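Local coordinates for protein probable acetyltransferase (Thermus thermophilus, PDB 3EXN) that binds acetyl coenzyme A and, as a member of the GCN5-related N-acetyltransferase family, probably transfers an acyl group to an acceptor, at residues P44-E47 / D48-D52; R51-Q54 / T55-V58. All blocks are in the same frame, centred on the assembly; numbering follows the deposited sequence.

Contact 1 (P44-E47 / D48-D52)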
loop_
_atom_site.group_PDB
_atom_site.type_symbol
_atom_site.label_atom_id
_atom_site.label_comp_id
_atom_site.label_asym_id
_atom_site.label_seq_id
_atom_site.Cartn_x
_atom_site.Cartn_y
_atom_site.Cartn_z
ATOM N N PRO A 44 4.282 -2.985 14.441
ATOM C CA PRO A 44 5.236 -4.040 14.081
ATOM C C PRO A 44 6.600 -3.854 14.736
ATOM O O PRO A 44 7.054 -2.696 14.889
ATOM C CB PRO A 44 5.359 -3.922 12.543
ATOM C CG PRO A 44 4.410 -2.904 12.109
ATOM C CD PRO A 44 3.831 -2.198 13.272
ATOM N N THR A 45 7.256 -4.952 15.143
ATOM C CA THR A 45 8.637 -4.872 15.680
ATOM C C THR A 45 9.626 -4.715 14.513
ATOM O O THR A 45 9.280 -5.058 13.380
ATOM C CB THR A 45 9.104 -6.129 16.461
ATOM O OG1 THR A 45 8.961 -7.313 15.638
ATOM C CG2 THR A 45 8.344 -6.273 17.804
ATOM N N LEU A 46 10.857 -4.263 14.779
ATOM C CA LEU A 46 11.849 -4.205 13.675
ATOM C C LEU A 46 12.146 -5.616 13.119
ATOM O O LEU A 46 12.318 -5.817 11.909
ATOM C CB LEU A 46 13.137 -3.485 14.106
ATOM C CG LEU A 46 14.197 -3.220 13.008
ATOM C CD1 LEU A 46 13.580 -2.584 11.719
ATOM C CD2 LEU A 46 15.380 -2.385 13.489
ATOM N N GLU A 47 12.145 -6.612 14.007
ATOM C CA GLU A 47 12.389 -7.997 13.587
ATOM C C GLU A 47 11.303 -8.499 12.649
ATOM O O GLU A 47 11.625 -9.119 11.637
ATOM C CB GLU A 47 12.497 -8.911 14.807
ATOM C CG GLU A 47 13.550 -8.447 15.821
ATOM C CD GLU A 47 13.006 -7.554 16.976
ATOM O OE1 GLU A 47 12.765 -6.333 16.745
ATOM O OE2 GLU A 47 12.865 -8.069 18.142
ATOM N N ASP A 48 10.035 -8.188 12.973
ATOM C CA ASP A 48 8.886 -8.462 12.080
ATOM C C ASP A 48 9.085 -7.813 10.680
ATOM O O ASP A 48 8.827 -8.434 9.643
ATOM C CB ASP A 48 7.552 -7.844 12.635
ATOM C CG ASP A 48 6.977 -8.520 13.926
ATOM O OD1 ASP A 48 7.270 -9.686 14.268
ATOM O OD2 ASP A 48 6.119 -7.837 14.585
ATOM N N VAL A 49 9.485 -6.541 10.656
ATOM C CA VAL A 49 9.611 -5.781 9.347
ATOM C C VAL A 49 10.727 -6.420 8.484
ATOM O O VAL A 49 10.574 -6.689 7.258
ATOM C CB VAL A 49 9.888 -4.315 9.601
ATOM C CG1 VAL A 49 10.225 -3.620 8.266
ATOM C CG2 VAL A 49 8.638 -3.629 10.289
ATOM N N VAL A 50 11.835 -6.762 9.144
ATOM C CA VAL A 50 12.921 -7.460 8.443
ATOM C C VAL A 50 12.419 -8.755 7.824
ATOM O O VAL A 50 12.630 -8.986 6.634
ATOM C CB VAL A 50 14.117 -7.718 9.375
ATOM C CG1 VAL A 50 15.143 -8.713 8.716
ATOM C CG2 VAL A 50 14.747 -6.352 9.773
ATOM N N ARG A 51 11.751 -9.588 8.622
ATOM C CA ARG A 51 11.235 -10.855 8.126
ATOM C C ARG A 51 10.303 -10.642 6.907
ATOM O O ARG A 51 10.407 -11.331 5.896
ATOM C CB ARG A 51 10.539 -11.581 9.266
ATOM C CG ARG A 51 9.951 -12.895 8.943
ATOM C CD ARG A 51 9.424 -13.528 10.211
ATOM N NE ARG A 51 10.467 -13.605 11.247
ATOM C CZ ARG A 51 10.467 -12.982 12.436
ATOM N NH1 ARG A 51 9.457 -12.199 12.829
ATOM N NH2 ARG A 51 11.503 -13.165 13.260
ATOM N N ASP A 52 9.405 -9.677 7.003
ATOM C CA ASP A 52 8.471 -9.396 5.935
ATOM C C ASP A 52 9.178 -8.919 4.653
ATOM O O ASP A 52 8.796 -9.291 3.575
ATOM C CB ASP A 52 7.424 -8.403 6.443
ATOM C CG ASP A 52 6.400 -9.058 7.391
ATOM O OD1 ASP A 52 6.321 -10.318 7.458
ATOM O OD2 ASP A 52 5.662 -8.327 8.070
#
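With chi1 of Thr-45 at 55°, OG1 lies between its own backbone N and carbonyl carbon, where it can meet Asp-48 N, while Asp-48, its CG beside its backbone N, turns OD2 toward Thr-45 N. The two residues form a capping box at the N terminus of helix 46-57. In one half of it Thr-45 N donates to Asp-48 OD2 at 3.2 Å, a nearly straight bond that meets the oxygen from above the carboxylate plane. In the other half Asp-48 N donates to Thr-45 OG1 at 3.0 Å; this half is the more doubtful, since OG1 is modelled too close to Asp-48 CG. An acid in the first turn would also be expected to interact favourably with the helix dipole. The turns that follow are regular: Val-49 N bonds to Thr-45 O at 3.1 Å and Val-50 N to Leu-46 O at 3.0 Å. On the inner side Pro-44 CB rests on Val-49 CG2 at 4.0 Å, and the ring also touches Phe-29 of helix 22-30, the helix that Leu-46 and Val-50 pack against. Toward solvent, Arg-51 bends at its third torsion, so that Glu-47 O lies 3.9 Å above one face of the Arg-51 guanidinium, displaced toward its rim, while Arg-51 NH1 makes a long, weak salt bridge of 3.6 Å to Asp-48 OD1, which lies at the guanidinium edge, in plane.

Contact 2 (R51-Q54 / T55-V58)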
loop_
_atom_site.group_PDB
_atom_site.type_symbol
_atom_site.label_atom_id
_atom_site.label_comp_id
_atom_site.label_asym_id
_atom_site.label_seq_id
_atom_site.Cartn_x
_atom_site.Cartn_y
_atom_site.Cartn_z
ATOM N N ARG A 51 11.751 -9.588 8.622
ATOM C CA ARG A 51 11.235 -10.855 8.126
ATOM C C ARG A 51 10.303 -10.642 6.907
ATOM O O ARG A 51 10.407 -11.331 5.896
ATOM C CB ARG A 51 10.539 -11.581 9.266
ATOM C CG ARG A 51 9.951 -12.895 8.943
ATOM C CD ARG A 51 9.424 -13.528 10.211
ATOM N NE ARG A 51 10.467 -13.605 11.247
ATOM C CZ ARG A 51 10.467 -12.982 12.436
ATOM N NH1 ARG A 51 9.457 -12.199 12.829
ATOM N NH2 ARG A 51 11.503 -13.165 13.260
ATOM N N ASP A 52 9.405 -9.677 7.003
ATOM C CA ASP A 52 8.471 -9.396 5.935
ATOM C C ASP A 52 9.178 -8.919 4.653
ATOM O O ASP A 52 8.796 -9.291 3.575
ATOM C CB ASP A 52 7.424 -8.403 6.443
ATOM C CG ASP A 52 6.400 -9.058 7.391
ATOM O OD1 ASP A 52 6.321 -10.318 7.458
ATOM O OD2 ASP A 52 5.662 -8.327 8.070
ATOM N N LEU A 53 10.206 -8.084 4.785
ATOM C CA LEU A 53 10.997 -7.668 3.631
ATOM C C LEU A 53 11.801 -8.801 2.991
ATOM O O LEU A 53 11.931 -8.856 1.772
ATOM C CB LEU A 53 11.883 -6.472 3.981
ATOM C CG LEU A 53 11.145 -5.166 4.281
ATOM C CD1 LEU A 53 12.106 -4.133 4.779
ATOM C CD2 LEU A 53 10.307 -4.650 3.046
ATOM N N GLN A 54 12.263 -9.749 3.791
ATOM C CA GLN A 54 13.006 -10.915 3.253
ATOM C C GLN A 54 12.095 -11.797 2.405
ATOM O O GLN A 54 12.496 -12.312 1.334
ATOM C CB GLN A 54 13.621 -11.704 4.398
ATOM C CG GLN A 54 14.711 -10.951 5.108
ATOM C CD GLN A 54 15.226 -11.634 6.372
ATOM O OE1 GLN A 54 14.526 -12.419 7.031
ATOM N NE2 GLN A 54 16.449 -11.321 6.718
ATOM N N THR A 55 10.873 -11.940 2.887
ATOM C CA THR A 55 9.844 -12.681 2.196
ATOM C C THR A 55 9.516 -12.042 0.848
ATOM O O THR A 55 9.414 -12.744 -0.148
ATOM C CB THR A 55 8.549 -12.859 3.061
ATOM O OG1 THR A 55 8.857 -13.597 4.261
ATOM C CG2 THR A 55 7.538 -13.613 2.272
ATOM N N LEU A 56 9.331 -10.723 0.794
ATOM C CA LEU A 56 8.962 -10.093 -0.485
ATOM C C LEU A 56 10.134 -10.013 -1.447
ATOM O O LEU A 56 9.933 -10.064 -2.672
ATOM C CB LEU A 56 8.270 -8.735 -0.294
ATOM C CG LEU A 56 9.011 -7.433 0.004
ATOM C CD1 LEU A 56 9.637 -6.824 -1.295
ATOM C CD2 LEU A 56 8.068 -6.408 0.667
ATOM N N GLU A 57 11.340 -9.953 -0.894
ATOM C CA GLU A 57 12.572 -9.916 -1.694
ATOM C C GLU A 57 12.662 -11.045 -2.703
ATOM O O GLU A 57 13.100 -10.826 -3.867
ATOM C CB GLU A 57 13.814 -9.912 -0.779
ATOM C CG GLU A 57 15.117 -9.838 -1.542
ATOM C CD GLU A 57 16.324 -9.661 -0.658
ATOM O OE1 GLU A 57 16.497 -10.422 0.329
ATOM O OE2 GLU A 57 17.123 -8.775 -0.990
ATOM N N VAL A 58 12.255 -12.248 -2.296
ATOM C CA VAL A 58 12.433 -13.437 -3.127
ATOM C C VAL A 58 11.252 -13.751 -4.051
ATOM O O VAL A 58 11.278 -14.746 -4.792
ATOM C CB VAL A 58 12.761 -14.682 -2.264
ATOM C CG1 VAL A 58 13.969 -14.393 -1.400
ATOM C CG2 VAL A 58 11.565 -15.104 -1.390
#
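The last turns of helix 46-57 hold this contact, where one buried flank faces the sheet of the GNAT fold and the other carries exposed polar residues. Leu-53 and Leu-56 lie side by side and point the same way, their CD2 methyls meeting at 3.7 Å. With chi1 at 79°, CG of Leu-56 is flanked by both backbone branches of its own residue and comes within 3.7 Å of Leu-53 O. Both leucines touch Val-17; Leu-53 reaches on to Leu-25 of helix 22-30, and Leu-56 to Ala-64 of strand 62-69 and Tyr-76 of strand 72-81. On the exposed flank Thr-55 grips Arg-51 O twice: its backbone N donates at 3.1 Å, and its OG1 donates to the same oxygen at 3.2 Å from the opposite face of the carbonyl plane, 36° out of it. Further along, Leu-56 N bonds to Asp-52 O at 3.2 Å, and Glu-57 N to Leu-53 O at 2.9 Å with a bent N-H...O angle of 147°. The chemistry thus divides by flank: the paired leucines form one apolar surface, which meets Val-17, helix 22-30 and the sheet, while the Thr-55 hydroxyl, by bonding back to a carbonyl one turn earlier, meets its donor need within its own helix.

Overall arrangement
From the N terminus, the chain passes strand 13-16 and helices 22-30 and 33-38 before it enters helix 46-57, where both contacts lie. Contact 1 covers the loop-to-helix junction and the first turns; contact 2 takes up the same helix at Arg-51 and Asp-52, which the two share, and runs to the end of the helix and on to Val-58. Neither closes a long loop, and they follow one another with a short overlap, without nesting or crossing. The centres of contact 1 and contact 2 lie about 10 Å apart. Contact 1 sets the helix start against helix 22-30; contact 2 adds strands 62-69 and 72-81, tying the helix to the central sheet.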